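Local coordinates for protein GNA33 (Neisseria gonorrhoeae FA 1090, PDB 2G5D) that probably cleaves the glycosidic bond between MurNAc and GlcNAc in peptidoglycan as a lytic transglycosylase, leaving a 1,6-anhydro bond in the MurNAc residue, at residues T33-H47 against F99-G112. Residues are numbered along the deposited sequence; the frame is centred on the assembly and turned at random.
Sequences TTVAGGGAVYTVVPH and FERYFTPWQVAGNG
Strand 40-44, the second arm of a β-hairpin closed by a type I' turn over G37-A40, pairs antiparallel with strand 103-110. Strand 103-110 is in turn hydrogen-bonded to strand 403-413, so the hairpin extends the β-structure near the C-terminal end of this MltA-type enzyme.

Backbone hydrogen bonds fix the register. V41 and A109 exchange two bonds, as do T43 and Q107, where Q107 N to T43 O is the shortest at 2.7 Å. V45 N continues the series to P105 O. At the turn, N111 N reaches G39 O from well above the carbonyl plane, and a water donates to the same oxygen while accepting from G112 N.

Apolar packing gathers on the face carrying Y42, V44, W106 and V108. V44 holds CG1 opposite its own N (chi1 167°), which leaves CG2 beside N and over one face of the W106 indole, 3.3 Å from the centroid of the six-membered ring and only 5° off its normal: a CH-pi contact. V44 CG1 turns to T104 CG2 (3.6 Å). The indole's far end reaches T33, just before the first hairpin arm, W106 CH2 touching T33 CG2 at 3.7 Å, while Y42 CB packs against W106 CE3. The phenol of Y42 runs alongside V108, and its hydroxyl is hydrogen-bonded to Y346 O.

Beyond the paired strands, the H47 imidazole is sandwiched at the helix-strand junction. E100 CA lies over one face, offset toward the rim, and P105 CG sits centrally over the other, 3.7 Å from the centroid; F103 O meets the ring edge in plane, 3.0 Å from H47 CE1.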
ATOM      1  N   THR A  33      -4.505  29.746 -10.671  1.00 33.54           N
ATOM      2  CA  THR A  33      -3.088  29.465 -11.013  1.00 33.65           C
ATOM      3  C   THR A  33      -2.947  28.033 -11.519  1.00 33.86           C
ATOM      4  O   THR A  33      -3.549  27.118 -10.975  1.00 33.46           O
ATOM      5  CB  THR A  33      -2.116  29.718  -9.811  1.00 33.64           C
ATOM      6  OG1 THR A  33      -2.148  31.105  -9.457  1.00 33.06           O
ATOM      7  CG2 THR A  33      -0.666  29.352 -10.156  1.00 32.56           C
ATOM      8  N   THR A  34      -2.166  27.850 -12.582  1.00 33.70           N
ATOM      9  CA  THR A  34      -2.043  26.540 -13.199  1.00 33.86           C
ATOM     10  C   THR A  34      -0.586  26.078 -13.271  1.00 34.62           C
ATOM     11  O   THR A  34       0.335  26.893 -13.366  1.00 35.03           O
ATOM     12  CB  THR A  34      -2.693  26.500 -14.612  1.00 33.54           C
ATOM     13  OG1 THR A  34      -2.356  27.690 -15.315  1.00 33.32           O
ATOM     14  CG2 THR A  34      -4.207  26.430 -14.531  1.00 33.57           C
ATOM     15  N   VAL A  35      -0.400  24.761 -13.194  1.00 34.94           N
ATOM     16  CA  VAL A  35       0.879  24.084 -13.424  1.00 35.23           C
ATOM     17  C   VAL A  35       0.506  22.902 -14.304  1.00 35.11           C
ATOM     18  O   VAL A  35      -0.566  22.319 -14.146  1.00 36.25           O
ATOM     19  CB  VAL A  35       1.530  23.562 -12.082  1.00 35.67           C
ATOM     20  CG1 VAL A  35       2.619  22.542 -12.359  1.00 36.14           C
ATOM     21  CG2 VAL A  35       2.114  24.701 -11.271  1.00 35.92           C
ATOM     22  N   ALA A  36       1.362  22.562 -15.255  1.00 34.80           N
ATOM     23  CA  ALA A  36       1.069  21.468 -16.169  1.00 34.29           C
ATOM     24  C   ALA A  36       2.297  20.616 -16.365  1.00 33.82           C
ATOM     25  O   ALA A  36       3.417  21.112 -16.316  1.00 34.60           O
ATOM     26  CB  ALA A  36       0.586  22.000 -17.512  1.00 34.26           C
ATOM     27  N   GLY A  37       2.073  19.340 -16.632  1.00 32.88           N
ATOM     28  CA  GLY A  37       3.155  18.415 -16.916  1.00 32.10           C
ATOM     29  C   GLY A  37       2.542  17.038 -16.964  1.00 31.70           C
ATOM     30  O   GLY A  37       1.620  16.736 -16.193  1.00 30.68           O
ATOM     31  N   GLY A  38       3.012  16.227 -17.904  1.00 31.08           N
ATOM     32  CA  GLY A  38       2.629  14.820 -18.006  1.00 31.12           C
ATOM     33  C   GLY A  38       1.209  14.558 -18.461  1.00 31.23           C
ATOM     34  O   GLY A  38       0.666  13.489 -18.162  1.00 31.02           O
ATOM     35  N   GLY A  39       0.619  15.526 -19.181  1.00 31.26           N
ATOM     36  CA  GLY A  39      -0.824  15.530 -19.502  1.00 30.88           C
ATOM     37  C   GLY A  39      -1.706  16.060 -18.363  1.00 31.00           C
ATOM     38  O   GLY A  39      -2.916  16.297 -18.539  1.00 31.25           O
ATOM     39  N   ALA A  40      -1.109  16.252 -17.190  1.00 30.33           N
ATOM     40  CA  ALA A  40      -1.826  16.754 -16.028  1.00 29.28           C
ATOM     41  C   ALA A  40      -1.814  18.279 -15.916  1.00 28.95           C
ATOM     42  O   ALA A  40      -0.842  18.956 -16.305  1.00 27.63           O
ATOM     43  CB  ALA A  40      -1.321  16.099 -14.717  1.00 29.57           C
ATOM     44  N   VAL A  41      -2.918  18.809 -15.398  1.00 28.43           N
ATOM     45  CA  VAL A  41      -3.049  20.251 -15.139  1.00 28.99           C
ATOM     46  C   VAL A  41      -3.576  20.481 -13.712  1.00 29.35           C
ATOM     47  O   VAL A  41      -4.591  19.929 -13.305  1.00 30.18           O
ATOM     48  CB  VAL A  41      -3.913  20.975 -16.242  1.00 28.56           C
ATOM     49  CG1 VAL A  41      -4.097  22.453 -15.930  1.00 29.09           C
ATOM     50  CG2 VAL A  41      -3.275  20.836 -17.616  1.00 27.94           C
ATOM     51  N   TYR A  42      -2.846  21.275 -12.937  1.00 29.60           N
ATOM     52  CA  TYR A  42      -3.245  21.580 -11.561  1.00 29.24           C
ATOM     53  C   TYR A  42      -3.706  23.033 -11.471  1.00 29.01           C
ATOM     54  O   TYR A  42      -3.003  23.919 -11.926  1.00 28.84           O
ATOM     55  CB  TYR A  42      -2.066  21.386 -10.621  1.00 29.17           C
ATOM     56  CG  TYR A  42      -1.328  20.064 -10.731  1.00 30.53           C
ATOM     57  CD1 TYR A  42      -0.286  19.920 -11.628  1.00 28.11           C
ATOM     58  CD2 TYR A  42      -1.632  18.983  -9.882  1.00 30.47           C
ATOM     59  CE1 TYR A  42       0.425  18.739 -11.743  1.00 29.31           C
ATOM     60  CE2 TYR A  42      -0.904  17.772  -9.978  1.00 31.69           C
ATOM     61  CZ  TYR A  42       0.135  17.675 -10.917  1.00 30.16           C
ATOM     62  OH  TYR A  42       0.887  16.538 -11.081  1.00 27.79           O
ATOM     63  N   THR A  43      -4.876  23.268 -10.881  1.00 29.12           N
ATOM     64  CA  THR A  43      -5.471  24.601 -10.821  1.00 29.31           C
ATOM     65  C   THR A  43      -5.827  24.950  -9.392  1.00 30.06           C
ATOM     66  O   THR A  43      -6.550  24.196  -8.731  1.00 29.77           O
ATOM     67  CB  THR A  43      -6.749  24.707 -11.729  1.00 28.83           C
ATOM     68  OG1 THR A  43      -6.418  24.288 -13.052  1.00 28.92           O
ATOM     69  CG2 THR A  43      -7.306  26.133 -11.809  1.00 28.56           C
ATOM     70  N   VAL A  44      -5.336  26.102  -8.928  1.00 30.33           N
ATOM     71  CA  VAL A  44      -5.702  26.606  -7.608  1.00 29.91           C
ATOM     72  C   VAL A  44      -7.173  27.018  -7.594  1.00 30.27           C
ATOM     73  O   VAL A  44      -7.612  27.794  -8.423  1.00 29.18           O
ATOM     74  CB  VAL A  44      -4.861  27.846  -7.193  1.00 29.66           C
ATOM     75  CG1 VAL A  44      -5.497  28.531  -5.956  1.00 29.09           C
ATOM     76  CG2 VAL A  44      -3.443  27.452  -6.914  1.00 30.13           C
ATOM     77  N   VAL A  45      -7.925  26.492  -6.629  1.00 30.96           N
ATOM     78  CA  VAL A  45      -9.324  26.857  -6.440  1.00 31.20           C
ATOM     79  C   VAL A  45      -9.502  27.193  -4.961  1.00 31.28           C
ATOM     80  O   VAL A  45      -8.637  26.849  -4.165  1.00 30.36           O
ATOM     81  CB  VAL A  45     -10.295  25.690  -6.847  1.00 31.02           C
ATOM     82  CG1 VAL A  45     -10.242  25.433  -8.336  1.00 31.11           C
ATOM     83  CG2 VAL A  45      -9.991  24.368  -6.046  1.00 31.41           C
ATOM     84  N   PRO A  46     -10.618  27.872  -4.591  1.00 31.12           N
ATOM     85  CA  PRO A  46     -10.952  28.062  -3.165  1.00 30.89           C
ATOM     86  C   PRO A  46     -11.199  26.740  -2.419  1.00 30.54           C
ATOM     87  O   PRO A  46     -11.629  25.760  -3.037  1.00 30.29           O
ATOM     88  CB  PRO A  46     -12.243  28.890  -3.210  1.00 30.68           C
ATOM     89  CG  PRO A  46     -12.238  29.539  -4.590  1.00 31.18           C
ATOM     90  CD  PRO A  46     -11.606  28.519  -5.485  1.00 30.81           C
ATOM     91  N   HIS A  47     -10.960  26.731  -1.101  1.00 29.97           N
ATOM     92  CA  HIS A  47     -11.243  25.568  -0.251  1.00 29.59           C
ATOM     93  C   HIS A  47     -12.694  25.118  -0.327  1.00 29.62           C
ATOM     94  O   HIS A  47     -12.963  23.935  -0.267  1.00 29.40           O
ATOM     95  CB  HIS A  47     -10.853  25.834   1.218  1.00 29.78           C
ATOM     96  CG  HIS A  47      -9.400  26.141   1.404  1.00 30.02           C
ATOM     97  ND1 HIS A  47      -8.500  25.207   1.874  1.00 26.91           N
ATOM     98  CD2 HIS A  47      -8.680  27.258   1.131  1.00 27.30           C
ATOM     99  CE1 HIS A  47      -7.292  25.745   1.917  1.00 27.00           C
ATOM    100  NE2 HIS A  47      -7.373  26.981   1.448  1.00 29.02           N
ATOM    101  N   PHE A  99      -5.933  23.815   7.948  1.00 28.51           N
ATOM    102  CA  PHE A  99      -5.881  23.394   6.548  1.00 29.06           C
ATOM    103  C   PHE A  99      -6.224  24.574   5.624  1.00 28.39           C
ATOM    104  O   PHE A  99      -5.720  24.653   4.520  1.00 29.52           O
ATOM    105  CB  PHE A  99      -6.766  22.142   6.259  1.00 27.56           C
ATOM    106  CG  PHE A  99      -6.255  20.862   6.891  1.00 28.87           C
ATOM    107  CD1 PHE A  99      -6.971  20.223   7.915  1.00 25.94           C
ATOM    108  CD2 PHE A  99      -5.023  20.301   6.487  1.00 27.82           C
ATOM    109  CE1 PHE A  99      -6.480  19.024   8.522  1.00 25.07           C
ATOM    110  CE2 PHE A  99      -4.529  19.116   7.092  1.00 27.59           C
ATOM    111  CZ  PHE A  99      -5.262  18.477   8.096  1.00 27.71           C
ATOM    112  N   GLU A 100      -7.096  25.469   6.073  1.00 29.44           N
ATOM    113  CA  GLU A 100      -7.450  26.687   5.320  1.00 30.04           C
ATOM    114  C   GLU A 100      -6.368  27.757   5.263  1.00 30.61           C
ATOM    115  O   GLU A 100      -6.174  28.412   4.217  1.00 30.44           O
ATOM    116  CB  GLU A 100      -8.727  27.300   5.876  1.00 29.64           C
ATOM    117  CG  GLU A 100      -9.943  26.460   5.533  1.00 30.15           C
ATOM    118  CD  GLU A 100     -11.213  27.014   6.121  1.00 32.87           C
ATOM    119  OE1 GLU A 100     -12.287  26.563   5.694  1.00 33.05           O
ATOM    120  OE2 GLU A 100     -11.139  27.880   7.011  1.00 36.35           O
ATOM    121  N   ARG A 101      -5.668  27.905   6.384  1.00 30.48           N
ATOM    122  CA  ARG A 101      -4.721  28.970   6.603  1.00 30.52           C
ATOM    123  C   ARG A 101      -3.338  28.663   6.057  1.00 30.05           C
ATOM    124  O   ARG A 101      -2.633  29.576   5.675  1.00 29.09           O
ATOM    125  CB  ARG A 101      -4.639  29.314   8.096  1.00 30.81           C
ATOM    126  CG  ARG A 101      -5.740  30.296   8.512  1.00 32.14           C
ATOM    127  CD  ARG A 101      -5.993  30.327   9.988  1.00 32.92           C
ATOM    128  NE  ARG A 101      -7.203  31.104  10.281  1.00 36.03           N
ATOM    129  CZ  ARG A 101      -7.409  31.795  11.397  1.00 36.01           C
ATOM    130  NH1 ARG A 101      -6.482  31.817  12.361  1.00 38.90           N
ATOM    131  NH2 ARG A 101      -8.553  32.469  11.552  1.00 36.91           N
ATOM    132  N   TYR A 102      -2.984  27.382   5.990  1.00 29.30           N
ATOM    133  CA  TYR A 102      -1.611  26.966   5.668  1.00 29.48           C
ATOM    134  C   TYR A 102      -1.434  26.259   4.315  1.00 29.46           C
ATOM    135  O   TYR A 102      -0.312  26.141   3.805  1.00 29.32           O
ATOM    136  CB  TYR A 102      -1.039  26.121   6.824  1.00 29.95           C
ATOM    137  CG  TYR A 102      -0.654  26.923   8.067  1.00 29.61           C
ATOM    138  CD1 TYR A 102      -1.572  27.178   9.075  1.00 29.76           C
ATOM    139  CD2 TYR A 102       0.653  27.425   8.215  1.00 30.42           C
ATOM    140  CE1 TYR A 102      -1.202  27.919  10.220  1.00 31.86           C
ATOM    141  CE2 TYR A 102       1.030  28.160   9.337  1.00 31.76           C
ATOM    142  CZ  TYR A 102       0.100  28.405  10.343  1.00 30.66           C
ATOM    143  OH  TYR A 102       0.482  29.133  11.459  1.00 31.75           O
ATOM    144  N   PHE A 103      -2.541  25.806   3.735  1.00 29.72           N
ATOM    145  CA  PHE A 103      -2.524  25.053   2.480  1.00 30.07           C
ATOM    146  C   PHE A 103      -3.385  25.722   1.421  1.00 29.49           C
ATOM    147  O   PHE A 103      -4.337  26.466   1.730  1.00 29.51           O
ATOM    148  CB  PHE A 103      -2.979  23.578   2.660  1.00 29.29           C
ATOM    149  CG  PHE A 103      -2.157  22.778   3.658  1.00 30.04           C
ATOM    150  CD1 PHE A 103      -2.291  23.000   5.029  1.00 28.21           C
ATOM    151  CD2 PHE A 103      -1.264  21.790   3.217  1.00 27.72           C
ATOM    152  CE1 PHE A 103      -1.533  22.291   5.949  1.00 30.04           C
ATOM    153  CE2 PHE A 103      -0.515  21.049   4.131  1.00 29.31           C
ATOM    154  CZ  PHE A 103      -0.658  21.290   5.513  1.00 26.70           C
ATOM    155  N   THR A 104      -3.019  25.456   0.171  1.00 29.54           N
ATOM    156  CA  THR A 104      -3.778  25.864  -1.007  1.00 28.96           C
ATOM    157  C   THR A 104      -4.234  24.616  -1.754  1.00 28.86           C
ATOM    158  O   THR A 104      -3.429  23.694  -1.972  1.00 27.42           O
ATOM    159  CB  THR A 104      -2.901  26.770  -1.929  1.00 29.65           C
ATOM    160  OG1 THR A 104      -2.595  27.979  -1.236  1.00 28.31           O
ATOM    161  CG2 THR A 104      -3.612  27.089  -3.263  1.00 28.75           C
ATOM    162  N   PRO A 105      -5.535  24.560  -2.145  1.00 29.36           N
ATOM    163  CA  PRO A 105      -6.009  23.423  -2.925  1.00 29.21           C
ATOM    164  C   PRO A 105      -5.725  23.553  -4.441  1.00 29.54           C
ATOM    165  O   PRO A 105      -5.987  24.592  -5.056  1.00 29.21           O
ATOM    166  CB  PRO A 105      -7.534  23.407  -2.658  1.00 29.56           C
ATOM    167  CG  PRO A 105      -7.811  24.545  -1.718  1.00 28.84           C
ATOM    168  CD  PRO A 105      -6.641  25.490  -1.851  1.00 28.87           C
ATOM    169  N   TRP A 106      -5.186  22.487  -5.011  1.00 29.92           N
ATOM    170  CA  TRP A 106      -4.930  22.393  -6.456  1.00 29.36           C
ATOM    171  C   TRP A 106      -5.799  21.294  -7.016  1.00 29.57           C
ATOM    172  O   TRP A 106      -5.533  20.109  -6.779  1.00 29.05           O
ATOM    173  CB  TRP A 106      -3.467  22.061  -6.760  1.00 28.65           C
ATOM    174  CG  TRP A 106      -2.509  23.121  -6.311  1.00 28.60           C
ATOM    175  CD1 TRP A 106      -2.062  23.324  -5.028  1.00 28.69           C
ATOM    176  CD2 TRP A 106      -1.888  24.125  -7.122  1.00 29.98           C
ATOM    177  NE1 TRP A 106      -1.181  24.377  -5.003  1.00 28.73           N
ATOM    178  CE2 TRP A 106      -1.047  24.885  -6.270  1.00 28.95           C
ATOM    179  CE3 TRP A 106      -1.924  24.436  -8.501  1.00 28.31           C
ATOM    180  CZ2 TRP A 106      -0.261  25.948  -6.745  1.00 28.91           C
ATOM    181  CZ3 TRP A 106      -1.139  25.504  -8.976  1.00 28.66           C
ATOM    182  CH2 TRP A 106      -0.327  26.248  -8.095  1.00 29.40           C
ATOM    183  N   GLN A 107      -6.836  21.697  -7.758  1.00 30.22           N
ATOM    184  CA  GLN A 107      -7.691  20.739  -8.469  1.00 29.79           C
ATOM    185  C   GLN A 107      -6.890  20.037  -9.578  1.00 29.92           C
ATOM    186  O   GLN A 107      -6.136  20.683 -10.313  1.00 30.14           O
ATOM    187  CB  GLN A 107      -8.906  21.443  -9.050  1.00 30.23           C
ATOM    188  CG  GLN A 107      -9.842  20.472  -9.722  1.00 31.29           C
ATOM    189  CD  GLN A 107     -11.178  21.088 -10.077  1.00 35.01           C
ATOM    190  OE1 GLN A 107     -11.235  22.181 -10.641  1.00 32.55           O
ATOM    191  NE2 GLN A 107     -12.265  20.371  -9.771  1.00 36.84           N
ATOM    192  N   VAL A 108      -7.055  18.723  -9.679  1.00 29.79           N
ATOM    193  CA  VAL A 108      -6.211  17.886 -10.540  1.00 30.08           C
ATOM    194  C   VAL A 108      -6.982  17.409 -11.775  1.00 29.82           C
ATOM    195  O   VAL A 108      -8.068  16.816 -11.651  1.00 29.07           O
ATOM    196  CB  VAL A 108      -5.602  16.673  -9.757  1.00 29.87           C
ATOM    197  CG1 VAL A 108      -4.672  15.841 -10.677  1.00 29.86           C
ATOM    198  CG2 VAL A 108      -4.825  17.145  -8.506  1.00 29.71           C
ATOM    199  N   ALA A 109      -6.450  17.724 -12.957  1.00 29.43           N
ATOM    200  CA  ALA A 109      -6.939  17.109 -14.193  1.00 30.93           C
ATOM    201  C   ALA A 109      -5.862  16.223 -14.796  1.00 30.83           C
ATOM    202  O   ALA A 109      -4.708  16.622 -14.906  1.00 31.49           O
ATOM    203  CB  ALA A 109      -7.417  18.163 -15.205  1.00 29.75           C
ATOM    204  N   GLY A 110      -6.247  15.002 -15.151  1.00 31.65           N
ATOM    205  CA  GLY A 110      -5.390  14.082 -15.887  1.00 31.73           C
ATOM    206  C   GLY A 110      -5.889  13.904 -17.305  1.00 32.90           C
ATOM    207  O   GLY A 110      -6.997  13.401 -17.533  1.00 32.71           O
ATOM    208  N   ASN A 111      -5.058  14.305 -18.265  1.00 34.01           N
ATOM    209  CA  ASN A 111      -5.374  14.143 -19.687  1.00 34.93           C
ATOM    210  C   ASN A 111      -6.737  14.741 -20.064  1.00 34.78           C
ATOM    211  O   ASN A 111      -7.545  14.110 -20.756  1.00 35.12           O
ATOM    212  CB  ASN A 111      -5.267  12.664 -20.072  1.00 35.72           C
ATOM    213  CG  ASN A 111      -3.880  12.111 -19.830  1.00 37.18           C
ATOM    214  OD1 ASN A 111      -2.886  12.709 -20.251  1.00 39.66           O
ATOM    215  ND2 ASN A 111      -3.800  10.973 -19.148  1.00 37.88           N
ATOM    216  N   GLY A 112      -6.974  15.955 -19.566  1.00 34.44           N
ATOM    217  CA  GLY A 112      -8.158  16.736 -19.883  1.00 34.81           C
ATOM    218  C   GLY A 112      -9.402  16.444 -19.062  1.00 34.57           C
ATOM    219  O   GLY A 112     -10.436  17.096 -19.248  1.00 35.00           O
TER
HETATM  220  O   HOH W   1      -5.261  17.523 -18.010  1.00 38.01           O